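Long-range contacts in heme-binding protein HutZ (Vibrio cholerae, PDB 3TGV), which binds heme and probably degrades it oxidatively to the beta and delta isomers of biliverdin, with release of its iron: residues 15-20 against 64-69; 9-14 against 80-85; 88-93 against 121-126. The protein carries 1 engineered substitution. All blocks are in the same frame, centred on the assembly; numbering follows the deposited sequence.

Contact 1 (15-20 against 64-69)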
loop_
_atom_site.group_PDB
_atom_site.type_symbol
_atom_site.label_atom_id
_atom_site.label_comp_id
_atom_site.label_asym_id
_atom_site.label_seq_id
_atom_site.Cartn_x
_atom_site.Cartn_y
_atom_site.Cartn_z
ATOM N N LYS A 15 2.848 12.800 1.373
ATOM C CA LYS A 15 4.175 12.824 0.789
ATOM C C LYS A 15 4.552 11.496 0.134
ATOM O O LYS A 15 5.564 11.408 -0.560
ATOM C CB LYS A 15 5.205 13.189 1.865
ATOM C CG LYS A 15 4.866 14.495 2.590
ATOM C CD LYS A 15 5.726 15.649 2.095
ATOM C CE LYS A 15 5.032 16.990 2.280
ATOM N NZ LYS A 15 4.612 17.227 3.687
ATOM N N THR A 16 3.743 10.467 0.352
ATOM C CA THR A 16 4.076 9.127 -0.123
ATOM C C THR A 16 2.949 8.474 -0.928
ATOM O O THR A 16 1.758 8.693 -0.669
ATOM C CB THR A 16 4.438 8.193 1.058
ATOM O OG1 THR A 16 5.461 8.803 1.865
ATOM C CG2 THR A 16 4.963 6.879 0.542
ATOM N N LEU A 17 3.350 7.678 -1.911
ATOM C CA LEU A 17 2.445 6.809 -2.644
ATOM C C LEU A 17 2.646 5.372 -2.198
ATOM O O LEU A 17 3.789 4.923 -1.977
ATOM C CB LEU A 17 2.736 6.888 -4.147
ATOM C CG LEU A 17 2.682 8.253 -4.831
ATOM C CD1 LEU A 17 2.978 8.130 -6.338
ATOM C CD2 LEU A 17 1.317 8.897 -4.573
ATOM N N GLN A 18 1.549 4.642 -2.072
ATOM C CA GLN A 18 1.641 3.194 -1.971
ATOM C C GLN A 18 1.455 2.618 -3.366
ATOM O O GLN A 18 0.559 3.045 -4.116
ATOM C CB GLN A 18 0.596 2.621 -1.010
ATOM C CG GLN A 18 0.255 3.524 0.170
ATOM C CD GLN A 18 1.448 3.914 1.000
ATOM O OE1 GLN A 18 1.681 5.096 1.274
ATOM N NE2 GLN A 18 2.209 2.918 1.429
ATOM N N LEU A 19 2.284 1.634 -3.704
ATOM C CA LEU A 19 2.340 1.099 -5.060
ATOM C C LEU A 19 2.127 -0.408 -5.111
ATOM O O LEU A 19 2.676 -1.149 -4.297
ATOM C CB LEU A 19 3.693 1.420 -5.697
ATOM C CG LEU A 19 4.225 2.834 -5.503
ATOM C CD1 LEU A 19 5.696 2.931 -5.914
ATOM C CD2 LEU A 19 3.356 3.836 -6.266
ATOM N N ALA A 20 1.326 -0.850 -6.075
ATOM C CA ALA A 20 1.258 -2.258 -6.426
ATOM C C ALA A 20 1.878 -2.444 -7.808
ATOM O O ALA A 20 1.379 -1.903 -8.794
ATOM C CB ALA A 20 -0.178 -2.760 -6.400
ATOM N N ILE A 64 -1.721 2.782 -7.961
ATOM C CA ILE A 64 -1.218 3.787 -7.018
ATOM C C ILE A 64 -2.266 4.194 -5.979
ATOM O O ILE A 64 -3.448 4.356 -6.299
ATOM C CB ILE A 64 -0.777 5.051 -7.766
ATOM C CG1 ILE A 64 0.416 4.742 -8.673
ATOM C CG2 ILE A 64 -0.444 6.176 -6.780
ATOM C CD1 ILE A 64 0.673 5.799 -9.716
ATOM N N MET A 65 -1.840 4.352 -4.734
ATOM C CA MET A 65 -2.744 4.812 -3.682
ATOM C C MET A 65 -2.084 5.841 -2.775
ATOM O O MET A 65 -0.945 5.666 -2.322
ATOM C CB MET A 65 -3.269 3.636 -2.854
ATOM C CG MET A 65 -4.145 4.051 -1.688
ATOM S SD MET A 65 -4.941 2.662 -0.845
ATOM C CE MET A 65 -3.496 1.787 -0.258
ATOM N N MET A 66 -2.811 6.919 -2.529
ATOM C CA MET A 66 -2.409 7.949 -1.588
ATOM C C MET A 66 -3.433 7.866 -0.450
ATOM O O MET A 66 -4.640 7.971 -0.686
ATOM C CB MET A 66 -2.458 9.298 -2.308
ATOM C CG MET A 66 -1.874 10.491 -1.587
ATOM S SD MET A 66 -2.148 12.009 -2.556
ATOM C CE MET A 66 -1.477 11.528 -4.132
ATOM N N ILE A 67 -2.970 7.639 0.776
ATOM C CA ILE A 67 -3.874 7.300 1.876
ATOM C C ILE A 67 -3.532 7.972 3.214
ATOM O O ILE A 67 -2.351 8.168 3.543
ATOM C CB ILE A 67 -3.940 5.757 2.071
ATOM C CG1 ILE A 67 -4.990 5.395 3.118
ATOM C CG2 ILE A 67 -2.542 5.182 2.423
ATOM C CD1 ILE A 67 -5.426 3.951 3.049
ATOM N N GLU A 68 -4.555 8.337 3.987
ATOM C CA GLU A 68 -4.302 8.966 5.278
ATOM C C GLU A 68 -3.757 7.918 6.241
ATOM O O GLU A 68 -3.951 6.726 6.033
ATOM C CB GLU A 68 -5.562 9.615 5.864
ATOM C CG GLU A 68 -6.539 8.637 6.474
ATOM C CD GLU A 68 -7.807 9.321 6.992
ATOM O OE1 GLU A 68 -7.748 10.496 7.412
ATOM O OE2 GLU A 68 -8.858 8.671 6.981
ATOM N N ASP A 69 -3.090 8.367 7.297
ATOM C CA ASP A 69 -2.424 7.470 8.237
ATOM C C ASP A 69 -3.428 6.676 9.063
ATOM O O ASP A 69 -4.532 7.146 9.304
ATOM C CB ASP A 69 -1.530 8.278 9.175
ATOM C CG ASP A 69 -0.271 8.781 8.492
ATOM O OD1 ASP A 69 0.161 8.144 7.507
ATOM O OD2 ASP A 69 0.294 9.800 8.948
HETATM O O HOH W 1 -0.124 7.595 0.992
#
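Q18 and M65 form an antiparallel hydrogen-bonded pair between two neighbouring strands of the split barrel characteristic of the FMN-binding clan. Q18 N donates to M65 O at 2.7 Å, nearly straight at 167°, and M65 N returns a bond to Q18 O at 2.8 Å. The CA of L17 and that of I64 add CA-H...O contacts to the same two oxygens. Beyond this pair the direct ladder gives way to a bridging water, which accepts from I67 N at 2.9 Å and lies near enough to T16 O and Q18 OE1 to serve either as donor, so that it links the strands where they diverge.

Apolar contacts line both faces. On the face of L19 and I64, L19 CD2 lies 3.9 Å from I64 CG1, the two side chains running alongside and pointing the same way. L17 CD2 touches I64 CG2 and M66 CE, the latter at 3.9 Å; a bend at chi3 (-53°) sets that methyl. On the face of Q18 and M65, Q18 CG meets I67 CG2 at 4.0 Å, the side chains crossing at about a right angle.

Strand 28-38 flanks 16-20 on its other edge, strand 81-91 flanks 64-67, and V30 of the second subunit packs on M65.

Contact 2 (9-14 against 80-85)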
loop_
_atom_site.group_PDB
_atom_site.type_symbol
_atom_site.label_atom_id
_atom_site.label_comp_id
_atom_site.label_asym_id
_atom_site.label_seq_id
_atom_site.Cartn_x
_atom_site.Cartn_y
_atom_site.Cartn_z
ATOM N N GLU A 9 -5.860 19.902 -0.750
ATOM C CA GLU A 9 -5.120 19.870 0.506
ATOM C C GLU A 9 -4.480 18.503 0.760
ATOM O O GLU A 9 -3.345 18.419 1.219
ATOM C CB GLU A 9 -6.014 20.251 1.679
ATOM C CG GLU A 9 -6.589 21.673 1.600
ATOM C CD GLU A 9 -5.516 22.759 1.447
ATOM O OE1 GLU A 9 -4.911 22.871 0.348
ATOM O OE2 GLU A 9 -5.287 23.504 2.431
ATOM N N PHE A 10 -5.222 17.441 0.466
ATOM C CA PHE A 10 -4.762 16.069 0.683
ATOM C C PHE A 10 -3.562 15.758 -0.197
ATOM O O PHE A 10 -2.567 15.223 0.276
ATOM C CB PHE A 10 -5.915 15.100 0.387
ATOM C CG PHE A 10 -5.634 13.648 0.717
ATOM C CD1 PHE A 10 -5.715 13.184 2.025
ATOM C CD2 PHE A 10 -5.363 12.736 -0.293
ATOM C CE1 PHE A 10 -5.510 11.847 2.328
ATOM C CE2 PHE A 10 -5.141 11.391 -0.000
ATOM C CZ PHE A 10 -5.221 10.947 1.313
ATOM N N ARG A 11 -3.650 16.100 -1.479
ATOM C CA ARG A 11 -2.558 15.810 -2.406
ATOM C C ARG A 11 -1.307 16.564 -1.995
ATOM O O ARG A 11 -0.199 16.078 -2.186
ATOM C CB ARG A 11 -2.908 16.208 -3.838
ATOM C CG ARG A 11 -3.941 15.334 -4.535
ATOM C CD ARG A 11 -4.435 16.029 -5.815
ATOM N NE ARG A 11 -3.655 15.617 -6.968
ATOM C CZ ARG A 11 -3.538 16.301 -8.099
ATOM N NH1 ARG A 11 -4.132 17.471 -8.251
ATOM N NH2 ARG A 11 -2.781 15.816 -9.077
ATOM N N GLN A 12 -1.489 17.759 -1.441
ATOM C CA GLN A 12 -0.361 18.588 -1.013
ATOM C C GLN A 12 0.270 18.099 0.289
ATOM O O GLN A 12 1.483 18.199 0.478
ATOM C CB GLN A 12 -0.799 20.053 -0.874
ATOM C CG GLN A 12 -0.873 20.786 -2.199
ATOM C CD GLN A 12 -1.450 22.190 -2.076
ATOM O OE1 GLN A 12 -1.983 22.571 -1.031
ATOM N NE2 GLN A 12 -1.346 22.965 -3.152
ATOM N N GLU A 13 -0.553 17.574 1.190
ATOM C CA GLU A 13 -0.061 17.126 2.487
ATOM C C GLU A 13 0.601 15.752 2.403
ATOM O O GLU A 13 1.646 15.523 3.009
ATOM C CB GLU A 13 -1.199 17.103 3.515
ATOM C CG GLU A 13 -0.765 16.728 4.939
ATOM C CD GLU A 13 -0.681 15.220 5.171
ATOM O OE1 GLU A 13 -1.569 14.492 4.659
ATOM O OE2 GLU A 13 0.268 14.771 5.868
ATOM N N ARG A 14 -0.011 14.829 1.665
ATOM C CA ARG A 14 0.524 13.475 1.591
ATOM C C ARG A 14 1.842 13.480 0.829
ATOM O O ARG A 14 1.955 14.096 -0.225
ATOM C CB ARG A 14 -0.486 12.532 0.942
ATOM C CG ARG A 14 -1.808 12.429 1.695
ATOM C CD ARG A 14 -1.747 11.391 2.803
ATOM N NE ARG A 14 -1.180 11.920 4.034
ATOM C CZ ARG A 14 -0.635 11.178 4.992
ATOM N NH1 ARG A 14 -0.551 9.857 4.862
ATOM N NH2 ARG A 14 -0.148 11.764 6.077
ATOM N N LYS A 80 -9.465 7.664 4.427
ATOM C CA LYS A 80 -9.535 8.643 3.352
ATOM C C LYS A 80 -8.423 8.357 2.351
ATOM O O LYS A 80 -7.253 8.231 2.733
ATOM C CB LYS A 80 -9.377 10.041 3.959
ATOM C CG LYS A 80 -9.501 11.217 3.024
ATOM C CD LYS A 80 -9.606 12.504 3.853
ATOM C CE LYS A 80 -9.177 13.735 3.083
ATOM N NZ LYS A 80 -9.131 14.973 3.929
ATOM N N ARG A 81 -8.775 8.240 1.073
ATOM C CA ARG A 81 -7.788 7.827 0.081
ATOM C C ARG A 81 -8.139 8.200 -1.354
ATOM O O ARG A 81 -9.311 8.421 -1.683
ATOM C CB ARG A 81 -7.575 6.316 0.170
ATOM C CG ARG A 81 -8.806 5.483 -0.198
ATOM C CD ARG A 81 -8.645 4.042 0.281
ATOM N NE ARG A 81 -9.754 3.188 -0.133
ATOM C CZ ARG A 81 -10.860 2.989 0.584
ATOM N NH1 ARG A 81 -11.010 3.577 1.761
ATOM N NH2 ARG A 81 -11.817 2.196 0.122
ATOM N N LEU A 82 -7.100 8.262 -2.187
ATOM C CA LEU A 82 -7.209 8.456 -3.630
ATOM C C LEU A 82 -6.506 7.283 -4.283
ATOM O O LEU A 82 -5.377 6.966 -3.913
ATOM C CB LEU A 82 -6.460 9.714 -4.063
ATOM C CG LEU A 82 -6.913 11.083 -3.558
ATOM C CD1 LEU A 82 -6.020 12.157 -4.124
ATOM C CD2 LEU A 82 -8.385 11.350 -3.915
ATOM N N THR A 83 -7.138 6.642 -5.256
ATOM C CA THR A 83 -6.508 5.496 -5.918
ATOM C C THR A 83 -6.672 5.604 -7.431
ATOM O O THR A 83 -7.716 6.062 -7.931
ATOM C CB THR A 83 -7.107 4.162 -5.420
ATOM O OG1 THR A 83 -7.111 4.140 -3.987
ATOM C CG2 THR A 83 -6.279 2.982 -5.913
ATOM N N PHE A 84 -5.642 5.190 -8.158
ATOM C CA PHE A 84 -5.678 5.194 -9.615
ATOM C C PHE A 84 -4.599 4.279 -10.167
ATOM O O PHE A 84 -3.602 4.015 -9.493
ATOM C CB PHE A 84 -5.513 6.612 -10.174
ATOM C CG PHE A 84 -4.237 7.304 -9.762
ATOM C CD1 PHE A 84 -4.136 7.925 -8.530
ATOM C CD2 PHE A 84 -3.150 7.367 -10.628
ATOM C CE1 PHE A 84 -2.965 8.572 -8.147
ATOM C CE2 PHE A 84 -1.968 8.020 -10.251
ATOM C CZ PHE A 84 -1.886 8.624 -9.011
ATOM N N ASP A 85 -4.812 3.779 -11.380
ATOM C CA ASP A 85 -3.813 2.972 -12.066
ATOM C C ASP A 85 -3.046 3.879 -13.002
ATOM O O ASP A 85 -3.549 4.938 -13.377
ATOM C CB ASP A 85 -4.462 1.831 -12.846
ATOM C CG ASP A 85 -5.143 0.815 -11.939
ATOM O OD1 ASP A 85 -4.918 0.850 -10.706
ATOM O OD2 ASP A 85 -5.913 -0.021 -12.459
#
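The last turn of helix 3-13 (9-13) runs nearly perpendicular to strand 81-85, at 82°, the axes of the two short segments approaching to 10.2 Å, and F10 spans this gap to K80 and L82. This is helix-on-sheet packing at the end of a split-barrel strand, made without a hydrogen bond between the two segments. The CB of F10 points toward the strand, and CG stands anti to the backbone N (chi1 -174°). L82 CD1 sits at the ring edge, near its plane, 3.9 Å from F10 CD2, while L82 CG is equally near CD2 and CE2. L82 CD1 also reaches R11 CG at 3.8 Å, where the two side chains cross at about a right angle; the guanidinium of R11 goes on to Y42.

K80, fully extended, runs alongside the F10 side chain but heads the other way, its CE 3.7 Å from F10 CD1, and its NZ ends in a salt bridge with E6. F138 meets the F10 ring edge-to-face and also packs on K80 and L82.

R14, just past the helix, puts CG over the centre of one face of F10, 3.6 Å above the plane. Its guanidinium grips the E13 carboxylate side-on: R14 NE donates to E13 OE1 at 2.7 Å, and R14 NH2 meets the syn lone pair of E13 OE2 at 3.0 Å.

Contact 3 (88-93 against 121-126)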
loop_
_atom_site.group_PDB
_atom_site.type_symbol
_atom_site.label_atom_id
_atom_site.label_comp_id
_atom_site.label_asym_id
_atom_site.label_seq_id
_atom_site.Cartn_x
_atom_site.Cartn_y
_atom_site.Cartn_z
ATOM N N ALA A 88 3.987 3.278 -16.158
ATOM C CA ALA A 88 5.291 3.731 -15.691
ATOM C C ALA A 88 6.283 3.882 -16.828
ATOM O O ALA A 88 6.284 3.099 -17.767
ATOM C CB ALA A 88 5.853 2.773 -14.640
ATOM N N SER A 89 7.139 4.887 -16.711
ATOM C CA SER A 89 8.185 5.120 -17.681
ATOM C C SER A 89 9.410 5.613 -16.929
ATOM O O SER A 89 9.295 6.401 -15.988
ATOM C CB SER A 89 7.722 6.152 -18.710
ATOM O OG SER A 89 8.431 6.002 -19.924
ATOM N N MET A 90 10.585 5.138 -17.319
ATOM C CA MET A 90 11.813 5.586 -16.683
ATOM C C MET A 90 12.289 6.924 -17.259
ATOM O O MET A 90 12.221 7.154 -18.469
ATOM C CB MET A 90 12.906 4.528 -16.822
ATOM C CG MET A 90 14.202 4.960 -16.197
ATOM S SD MET A 90 15.457 3.653 -16.128
ATOM C CE MET A 90 16.883 4.647 -15.624
ATOM N N VAL A 91 12.764 7.810 -16.390
ATOM C CA VAL A 91 13.187 9.139 -16.820
ATOM C C VAL A 91 14.700 9.189 -16.994
ATOM O O VAL A 91 15.449 8.878 -16.067
ATOM C CB VAL A 91 12.757 10.219 -15.818
ATOM C CG1 VAL A 91 13.245 11.591 -16.272
ATOM C CG2 VAL A 91 11.241 10.216 -15.658
ATOM N N GLU A 92 15.145 9.590 -18.183
ATOM C CA GLU A 92 16.565 9.531 -18.515
ATOM C C GLU A 92 17.385 10.447 -17.622
ATOM O O GLU A 92 17.072 11.626 -17.466
ATOM C CB GLU A 92 16.821 9.864 -19.986
ATOM C CG GLU A 92 18.294 9.729 -20.370
ATOM C CD GLU A 92 18.559 10.000 -21.844
ATOM O OE1 GLU A 92 18.575 9.028 -22.633
ATOM O OE2 GLU A 92 18.756 11.184 -22.209
ATOM N N ARG A 93 18.439 9.893 -17.041
ATOM C CA ARG A 93 19.278 10.640 -16.124
ATOM C C ARG A 93 19.805 11.922 -16.756
ATOM O O ARG A 93 20.309 11.921 -17.876
ATOM C CB ARG A 93 20.439 9.767 -15.646
ATOM C CG ARG A 93 21.368 10.457 -14.673
ATOM C CD ARG A 93 22.260 9.446 -13.966
ATOM N NE ARG A 93 22.273 9.673 -12.524
ATOM C CZ ARG A 93 21.739 8.851 -11.625
ATOM N NH1 ARG A 93 21.162 7.716 -12.008
ATOM N NH2 ARG A 93 21.798 9.156 -10.337
ATOM N N ASP A 121 21.887 2.988 -8.730
ATOM C CA ASP A 121 20.693 2.146 -8.628
ATOM C C ASP A 121 19.399 2.932 -8.382
ATOM O O ASP A 121 18.314 2.367 -8.454
ATOM C CB ASP A 121 20.840 0.951 -7.663
ATOM C CG ASP A 121 21.559 1.301 -6.391
ATOM O OD1 ASP A 121 21.043 2.132 -5.618
ATOM O OD2 ASP A 121 22.634 0.715 -6.154
ATOM N N PHE A 122 19.502 4.230 -8.120
ATOM C CA PHE A 122 18.283 5.019 -7.968
ATOM C C PHE A 122 17.780 5.552 -9.287
ATOM O O PHE A 122 18.437 6.360 -9.936
ATOM C CB PHE A 122 18.432 6.123 -6.930
ATOM C CG PHE A 122 18.115 5.668 -5.541
ATOM C CD1 PHE A 122 19.091 5.090 -4.754
ATOM C CD2 PHE A 122 16.827 5.786 -5.035
ATOM C CE1 PHE A 122 18.803 4.654 -3.477
ATOM C CE2 PHE A 122 16.528 5.353 -3.758
ATOM C CZ PHE A 122 17.517 4.787 -2.977
ATOM N N MET A 123 16.605 5.068 -9.671
ATOM C CA MET A 123 16.003 5.376 -10.952
ATOM C C MET A 123 14.801 6.286 -10.738
ATOM O O MET A 123 14.112 6.183 -9.723
ATOM C CB MET A 123 15.540 4.083 -11.620
ATOM C CG MET A 123 16.586 2.995 -11.648
ATOM S SD MET A 123 15.902 1.433 -12.224
ATOM C CE MET A 123 17.083 1.034 -13.518
ATOM N N LEU A 124 14.546 7.167 -11.697
ATOM C CA LEU A 124 13.394 8.059 -11.617
ATOM C C LEU A 124 12.302 7.594 -12.569
ATOM O O LEU A 124 12.510 7.533 -13.780
ATOM C CB LEU A 124 13.818 9.488 -11.953
ATOM C CG LEU A 124 12.739 10.569 -12.029
ATOM C CD1 LEU A 124 12.060 10.766 -10.678
ATOM C CD2 LEU A 124 13.361 11.865 -12.510
ATOM N N PHE A 125 11.139 7.253 -12.025
ATOM C CA PHE A 125 10.028 6.804 -12.858
ATOM C C PHE A 125 8.928 7.851 -12.930
ATOM O O PHE A 125 8.511 8.384 -11.908
ATOM C CB PHE A 125 9.436 5.485 -12.343
ATOM C CG PHE A 125 10.322 4.284 -12.563
ATOM C CD1 PHE A 125 10.158 3.480 -13.681
ATOM C CD2 PHE A 125 11.306 3.961 -11.652
ATOM C CE1 PHE A 125 10.964 2.376 -13.886
ATOM C CE2 PHE A 125 12.116 2.863 -11.853
ATOM C CZ PHE A 125 11.945 2.071 -12.973
ATOM N N ARG A 126 8.475 8.143 -14.144
ATOM C CA ARG A 126 7.260 8.932 -14.340
ATOM C C ARG A 126 6.037 8.026 -14.377
ATOM O O ARG A 126 6.020 7.027 -15.091
ATOM C CB ARG A 126 7.327 9.738 -15.637
ATOM C CG ARG A 126 5.949 10.071 -16.168
ATOM C CD ARG A 126 5.895 11.370 -16.947
ATOM N NE ARG A 126 6.442 11.246 -18.290
ATOM C CZ ARG A 126 6.012 11.952 -19.331
ATOM N NH1 ARG A 126 5.017 12.824 -19.185
ATOM N NH2 ARG A 126 6.572 11.784 -20.524
#
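V91 and L124 pack side by side, pointing the same way, in the tight part of an antiparallel strand pair of the split barrel. V91 CB lies 3.7 Å from L124 CD2, and V91 CG2 reaches R126 CB at 3.9 Å, so this valine touches two alternate residues of the facing strand. L124 takes CG anti to its backbone N (chi1 176°), placing that carbon against V91 CB and CG2. W98 of helix 96-109 covers both V91 and L124, and F43 of strand 41-47 closes on V91 and R126. The backbone is held at S89 and R126, a hydrogen-bonded pair: S89 N donates to R126 O at 2.9 Å, and R126 N to S89 O at 2.7 Å. V91 N also donates to L124 O.

On the face of M90 and F125 the packing is sparser; M90 is exposed, while F125 is buried against L56 of helix 51-58. The two residues form a non-hydrogen-bonded pair with their CA atoms 4.4 Å apart, and M90 CB comes to 4.1 Å from F125 CE1. The extended M90 chain brings SD to an oblique Met-aromatic contact, 5.5 Å from the F125 ring centroid and 30° off the normal. M90 crosses M123 at about a right angle, and there M90 SD lies 4.0 Å from M123 CE.

In the fold
Contacts 1 and 2 adjoin, their centres about 7 Å apart, and contact 1 is nested along the chain inside the loop closed by contact 2. They meet where strands 61-67 and 81-91 pair, with I64 N 2.7 Å from F84 O, and where R14 NH1 reaches I67 O at 2.8 Å. Both also touch the second subunit. Contact 3 takes up the far end of strand 81-91, on the opposite side of the chain's centre from contact 2, with centres about 22 Å apart; its segments touch no other chain of the assembly. Its centre is about 19 Å from that of contact 1. One sheet links all three, with contacts 1 and 2 at the subunit interface and contact 3 away from it.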